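PDB 4Q97: novel antigen receptor from Ginglymostoma cirratum, which probably serves as a shark heavy-chain antibody that recognises antigen, the fragment here being its first constant domain, C1. Local coordinates for residues Y39-N50 with G87-A98. Sequence-based numbering, arbitrary orientation.
Sequences YPENIAVSWQKN and GSVYSCQVSHSA
C92 CB sits over one face of the W47 indole at the centre of an antiparallel strand pair, 44-49 with 89-96, the C and F strands of a C1-set immunoglobulin sandwich. The two residues form a non-hydrogen-bonded pair, and their contact is a CH-pi one: C92 CB lies 3.9 Å from the centroid of the W47 six-membered ring, only 6° off its normal. With chi1 at 69°, SG turns between the backbone N and the carbonyl carbon of C92 and forms the disulfide to C33 of the facing sheet, the disulfide–tryptophan core characteristic of immunoglobulin domains. V45, V94 and Y90 point to this same inner face. Along the Y90 ring runs the extended K49 chain, pointing the same way, with K49 CG 3.6 Å from Y90 CE1; beyond it K49 NZ makes a salt bridge to E83, whose backbone O accepts hydrogen bonds from S88 OG and Y90 OH. On the other face, S91 OG rests against Q48 CB at 3.3 Å, and A44 CB meets S95 CB. At the N50 end, V89 CG1 packs on N50 CA while V89 N donates a hydrogen bond to N50 OD1 (2.7 Å). At the other, the H96 ring fits within the 39-42 loop, which holds the cis peptide between Y39 and P40, and I43 CG2 lies 3.7 Å from H96 ND1. Both ring nitrogens are used, which fixes the ring's rotation and is consistent with a protonated imidazole: ND1 reaches N42 O at 2.9 Å, whereas NE2 approaches Y39 O at 3.1 Å from above the carbonyl plane, 72° out of it.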
# COMPACT_ATOMS: atom_id res chain seq x y z
N TYR A 39 10.03 7.55 -12.35
CA TYR A 39 11.47 7.49 -12.57
C TYR A 39 11.95 8.92 -12.80
O TYR A 39 11.33 9.65 -13.58
CB TYR A 39 11.80 6.62 -13.79
CG TYR A 39 13.28 6.38 -13.96
CD1 TYR A 39 13.89 5.25 -13.41
CD2 TYR A 39 14.09 7.30 -14.64
CE1 TYR A 39 15.25 5.04 -13.54
CE2 TYR A 39 15.45 7.09 -14.77
CZ TYR A 39 16.02 5.96 -14.22
OH TYR A 39 17.37 5.73 -14.35
N PRO A 40 13.05 9.34 -12.13
CA PRO A 40 13.87 8.69 -11.09
C PRO A 40 13.11 8.50 -9.77
O PRO A 40 11.92 8.80 -9.70
CB PRO A 40 15.02 9.69 -10.89
CG PRO A 40 15.06 10.50 -12.13
CD PRO A 40 13.62 10.64 -12.52
N GLU A 41 13.80 8.01 -8.74
CA GLU A 41 13.17 7.72 -7.45
C GLU A 41 12.72 8.97 -6.66
O GLU A 41 11.67 8.95 -6.03
CB GLU A 41 14.08 6.82 -6.60
CG GLU A 41 15.37 7.47 -6.13
CD GLU A 41 16.56 6.55 -6.30
OE1 GLU A 41 17.37 6.81 -7.21
OE2 GLU A 41 16.69 5.57 -5.53
N ASN A 42 13.52 10.03 -6.71
CA ASN A 42 13.24 11.30 -6.01
C ASN A 42 11.79 11.77 -5.98
O ASN A 42 11.27 12.29 -6.97
CB ASN A 42 14.12 12.42 -6.57
CG ASN A 42 15.31 12.73 -5.68
OD1 ASN A 42 15.50 13.87 -5.27
ND2 ASN A 42 16.10 11.71 -5.38
N ILE A 43 11.15 11.59 -4.83
CA ILE A 43 9.80 12.11 -4.59
C ILE A 43 9.69 12.78 -3.22
O ILE A 43 10.46 12.47 -2.31
CB ILE A 43 8.72 11.01 -4.70
CG1 ILE A 43 9.21 9.72 -4.01
CG2 ILE A 43 8.33 10.77 -6.16
CD1 ILE A 43 8.14 8.66 -3.84
N ALA A 44 8.73 13.70 -3.10
CA ALA A 44 8.35 14.26 -1.80
C ALA A 44 6.89 13.90 -1.51
O ALA A 44 6.01 14.15 -2.34
CB ALA A 44 8.54 15.77 -1.79
N VAL A 45 6.65 13.30 -0.34
CA VAL A 45 5.30 12.92 0.08
C VAL A 45 4.87 13.74 1.29
O VAL A 45 5.63 13.92 2.24
CB VAL A 45 5.19 11.42 0.46
CG1 VAL A 45 3.73 10.99 0.58
CG2 VAL A 45 5.92 10.55 -0.54
N SER A 46 3.63 14.24 1.25
CA SER A 46 3.07 15.01 2.36
C SER A 46 1.56 14.79 2.48
O SER A 46 0.84 14.78 1.48
CB SER A 46 3.38 16.49 2.21
OG SER A 46 2.93 16.98 0.97
N TRP A 47 1.11 14.62 3.72
CA TRP A 47 -0.28 14.37 4.04
C TRP A 47 -0.96 15.62 4.55
O TRP A 47 -0.34 16.44 5.23
CB TRP A 47 -0.38 13.30 5.12
CG TRP A 47 -0.04 11.93 4.66
CD1 TRP A 47 1.20 11.35 4.66
CD2 TRP A 47 -0.95 10.95 4.15
NE1 TRP A 47 1.11 10.07 4.18
CE2 TRP A 47 -0.19 9.80 3.85
CE3 TRP A 47 -2.33 10.94 3.90
CZ2 TRP A 47 -0.77 8.63 3.32
CZ3 TRP A 47 -2.90 9.78 3.38
CH2 TRP A 47 -2.12 8.64 3.10
N GLN A 48 -2.25 15.74 4.24
CA GLN A 48 -3.10 16.81 4.78
C GLN A 48 -4.42 16.27 5.29
O GLN A 48 -4.91 15.24 4.83
CB GLN A 48 -3.38 17.89 3.73
CG GLN A 48 -2.30 18.94 3.59
CD GLN A 48 -1.59 18.89 2.25
OE1 GLN A 48 -1.35 19.93 1.64
NE2 GLN A 48 -1.26 17.69 1.79
N LYS A 49 -4.98 16.98 6.27
CA LYS A 49 -6.35 16.77 6.72
C LYS A 49 -7.12 18.08 6.61
O LYS A 49 -6.67 19.12 7.12
CB LYS A 49 -6.38 16.27 8.17
CG LYS A 49 -7.77 16.03 8.72
CD LYS A 49 -7.77 15.99 10.24
CE LYS A 49 -9.16 16.27 10.78
NZ LYS A 49 -9.12 16.70 12.21
N ASN A 50 -8.28 18.04 5.95
CA ASN A 50 -9.16 19.21 5.81
C ASN A 50 -8.44 20.51 5.44
O ASN A 50 -8.62 21.53 6.12
CB ASN A 50 -9.99 19.42 7.09
CG ASN A 50 -11.38 18.81 6.99
OD1 ASN A 50 -11.53 17.64 6.68
ND2 ASN A 50 -12.40 19.62 7.26
N GLY A 87 -16.39 13.88 8.77
CA GLY A 87 -16.41 14.32 7.38
C GLY A 87 -15.07 14.94 7.02
O GLY A 87 -15.02 15.90 6.25
N SER A 88 -14.01 14.42 7.62
CA SER A 88 -12.65 14.88 7.36
C SER A 88 -12.20 14.45 5.96
O SER A 88 -12.53 13.35 5.51
CB SER A 88 -11.66 14.32 8.40
OG SER A 88 -11.85 14.90 9.68
N VAL A 89 -11.48 15.34 5.29
CA VAL A 89 -10.85 15.00 4.02
C VAL A 89 -9.37 14.81 4.24
O VAL A 89 -8.68 15.70 4.75
CB VAL A 89 -11.09 16.05 2.91
CG1 VAL A 89 -10.70 17.46 3.36
CG2 VAL A 89 -10.35 15.68 1.63
N TYR A 90 -8.87 13.63 3.88
CA TYR A 90 -7.45 13.39 3.91
C TYR A 90 -6.91 13.36 2.50
O TYR A 90 -7.52 12.78 1.60
CB TYR A 90 -7.15 12.08 4.64
CG TYR A 90 -7.50 12.12 6.11
CD1 TYR A 90 -6.57 12.55 7.05
CD2 TYR A 90 -8.76 11.72 6.56
CE1 TYR A 90 -6.88 12.58 8.40
CE2 TYR A 90 -9.08 11.76 7.91
CZ TYR A 90 -8.13 12.19 8.82
OH TYR A 90 -8.44 12.22 10.16
N SER A 91 -5.77 14.02 2.32
CA SER A 91 -5.09 14.04 1.04
C SER A 91 -3.62 13.74 1.24
O SER A 91 -3.03 14.16 2.24
CB SER A 91 -5.29 15.40 0.34
OG SER A 91 -4.71 16.46 1.09
N CYS A 92 -3.03 12.98 0.32
CA CYS A 92 -1.58 12.93 0.19
C CYS A 92 -1.19 13.66 -1.08
O CYS A 92 -1.95 13.70 -2.07
CB CYS A 92 -1.04 11.49 0.19
SG CYS A 92 -1.49 10.54 -1.28
N GLN A 93 -0.00 14.25 -1.05
CA GLN A 93 0.50 15.06 -2.13
C GLN A 93 1.88 14.52 -2.51
O GLN A 93 2.73 14.29 -1.64
CB GLN A 93 0.56 16.53 -1.68
CG GLN A 93 0.88 17.52 -2.79
CD GLN A 93 -0.03 18.75 -2.78
OE1 GLN A 93 -0.55 19.15 -1.74
NE2 GLN A 93 -0.22 19.34 -3.95
N VAL A 94 2.07 14.28 -3.81
CA VAL A 94 3.31 13.69 -4.32
C VAL A 94 4.04 14.63 -5.29
O VAL A 94 3.48 15.08 -6.29
CB VAL A 94 3.07 12.33 -5.00
CG1 VAL A 94 4.40 11.66 -5.31
CG2 VAL A 94 2.19 11.43 -4.13
N SER A 95 5.31 14.90 -4.98
CA SER A 95 6.14 15.78 -5.79
C SER A 95 7.26 15.03 -6.48
O SER A 95 7.94 14.21 -5.86
CB SER A 95 6.74 16.91 -4.95
OG SER A 95 6.32 18.17 -5.43
N HIS A 96 7.44 15.32 -7.76
CA HIS A 96 8.46 14.68 -8.58
C HIS A 96 9.11 15.76 -9.44
O HIS A 96 8.59 16.13 -10.49
CB HIS A 96 7.82 13.58 -9.43
CG HIS A 96 8.82 12.66 -10.08
ND1 HIS A 96 9.75 11.94 -9.37
CD2 HIS A 96 9.01 12.34 -11.38
CE1 HIS A 96 10.48 11.22 -10.20
NE2 HIS A 96 10.05 11.45 -11.43
N SER A 97 10.23 16.28 -8.95
CA SER A 97 10.93 17.39 -9.61
C SER A 97 11.31 17.08 -11.06
O SER A 97 11.11 17.92 -11.94
CB SER A 97 12.18 17.78 -8.83
OG SER A 97 12.84 18.87 -9.46
N ALA A 98 11.83 15.88 -11.30
CA ALA A 98 12.36 15.51 -12.61
C ALA A 98 11.31 15.62 -13.72
O ALA A 98 11.64 15.80 -14.89
CB ALA A 98 12.96 14.12 -12.57